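Local coordinates for protein type III secretion system effector HopBA1 (Pseudomonas syringae pv. aptata, PDB 5T09) that acts as a virulence factor recognised by the Arabidopsis resistance protein RBA1, whose self-association it enhances and which triggers plant cell death, at residues I156-M159 against K160-A164. Residues are numbered along the deposited sequence; the frame is centred on the assembly and turned at random.
Sequences ILYM and KKRLA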
loop_
_atom_site.group_PDB
_atom_site.type_symbol
_atom_site.label_atom_id
_atom_site.label_comp_id
_atom_site.label_asym_id
_atom_site.label_seq_id
_atom_site.Cartn_x
_atom_site.Cartn_y
_atom_site.Cartn_z
ATOM N N ILE A 156 8.596 6.951 19.969
ATOM C CA ILE A 156 9.186 7.785 18.928
ATOM C C ILE A 156 10.324 7.041 18.237
ATOM O O ILE A 156 10.382 6.975 17.004
ATOM C CB ILE A 156 9.651 9.126 19.521
ATOM C CG1 ILE A 156 8.447 9.895 20.073
ATOM C CG2 ILE A 156 10.367 9.966 18.469
ATOM C CD1 ILE A 156 8.811 11.050 20.976
ATOM N N LEU A 157 11.241 6.464 19.018
ATOM C CA LEU A 157 12.350 5.723 18.424
ATOM C C LEU A 157 11.844 4.573 17.564
ATOM O O LEU A 157 12.382 4.317 16.481
ATOM C CB LEU A 157 13.283 5.197 19.514
ATOM C CG LEU A 157 14.164 6.229 20.212
ATOM C CD1 LEU A 157 14.799 5.624 21.447
ATOM C CD2 LEU A 157 15.232 6.753 19.265
ATOM N N TYR A 158 10.806 3.871 18.029
ATOM C CA TYR A 158 10.270 2.741 17.274
ATOM C C TYR A 158 9.875 3.161 15.864
ATOM O O TYR A 158 10.238 2.500 14.883
ATOM C CB TYR A 158 9.072 2.141 18.015
ATOM C CG TYR A 158 8.417 0.988 17.287
ATOM C CD1 TYR A 158 8.828 -0.319 17.512
ATOM C CD2 TYR A 158 7.389 1.205 16.376
ATOM C CE1 TYR A 158 8.238 -1.381 16.852
ATOM C CE2 TYR A 158 6.794 0.151 15.708
ATOM C CZ TYR A 158 7.222 -1.141 15.952
ATOM O OH TYR A 158 6.635 -2.196 15.292
HETATM N N MSE A 159 9.141 4.261 15.741
HETATM C CA MSE A 159 8.677 4.711 14.435
HETATM C C MSE A 159 9.849 5.186 13.577
HETATM O O MSE A 159 9.901 4.899 12.384
HETATM C CB MSE A 159 7.638 5.825 14.588
HETATM C CG MSE A 159 6.848 6.133 13.316
HETATM SE SE MSE A 159 5.926 4.584 12.538
HETATM C CE MSE A 159 5.032 3.905 14.136
ATOM N N LYS A 160 10.790 5.913 14.187
ATOM C CA LYS A 160 11.988 6.325 13.462
ATOM C C LYS A 160 12.755 5.116 12.942
ATOM O O LYS A 160 13.241 5.119 11.806
ATOM C CB LYS A 160 12.894 7.170 14.357
ATOM C CG LYS A 160 12.250 8.417 14.936
ATOM C CD LYS A 160 12.202 9.548 13.931
ATOM C CE LYS A 160 11.752 10.837 14.591
ATOM N NZ LYS A 160 11.692 11.960 13.619
ATOM N N LYS A 161 12.887 4.073 13.767
ATOM C CA LYS A 161 13.586 2.872 13.325
ATOM C C LYS A 161 12.828 2.184 12.197
ATOM O O LYS A 161 13.433 1.748 11.212
ATOM C CB LYS A 161 13.790 1.919 14.502
ATOM C CG LYS A 161 14.736 2.453 15.575
ATOM C CD LYS A 161 14.712 1.592 16.834
ATOM C CE LYS A 161 15.601 2.171 17.926
ATOM N NZ LYS A 161 15.453 1.441 19.217
ATOM N N ARG A 162 11.502 2.089 12.316
ATOM C CA ARG A 162 10.700 1.503 11.247
ATOM C C ARG A 162 10.890 2.258 9.938
ATOM O O ARG A 162 11.023 1.644 8.873
ATOM C CB ARG A 162 9.223 1.494 11.642
ATOM C CG ARG A 162 8.875 0.539 12.774
ATOM C CD ARG A 162 8.823 -0.898 12.290
ATOM N NE ARG A 162 7.899 -1.074 11.175
ATOM C CZ ARG A 162 7.906 -2.120 10.357
ATOM N NH1 ARG A 162 8.791 -3.094 10.522
ATOM N NH2 ARG A 162 7.028 -2.190 9.366
ATOM N N LEU A 163 10.902 3.592 9.995
ATOM C CA LEU A 163 11.044 4.381 8.776
ATOM C C LEU A 163 12.412 4.221 8.133
ATOM O O LEU A 163 12.567 4.555 6.954
ATOM C CB LEU A 163 10.780 5.858 9.065
ATOM C CG LEU A 163 9.348 6.301 8.754
ATOM C CD1 LEU A 163 8.330 5.482 9.539
ATOM C CD2 LEU A 163 9.177 7.786 9.036
ATOM N N ALA A 164 13.404 3.712 8.866
ATOM C CA ALA A 164 14.702 3.451 8.256
ATOM C C ALA A 164 14.611 2.398 7.161
ATOM O O ALA A 164 15.515 2.309 6.323
ATOM C CB ALA A 164 15.710 3.009 9.320
#
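Four successive i to i+4 backbone hydrogen bonds join I156–M159 to K160–L163 as regular α-helix, from K160 N to I156 O (3.0 Å) through to L163 N to M159 O (2.9 Å). Y158 and R162, one turn apart, run side by side in the same direction. With CG of Y158 anti to its own backbone nitrogen (chi1 178°), the ring lies beside the arginine, whose CG sits over one face in a CH-pi contact, 4.0 Å from the ring centroid. The bend of R162 at chi2 (-77°) carries CD to 3.9 Å from Y158 OH, and the further bend at chi3 turns the guanidinium to within 24° of the ring plane. The guanidinium reaches beyond the helix to a salt bridge between NH2 and E83 OE2, which probably helps fix its rotation. Around the helix, the selenomethionine M159 meets L163 one turn on, with SE 3.9 Å from CD1, an apolar contact. The extended K161 chain runs back alongside L157, its CE 4.1 Å from L157 CB. The pairs lie on helix 152-163 at the protein surface, where Y158 packs on I146, and R162 on M144 and H193, and E83 directly follows strand 77-82 of the largely parallel sheet.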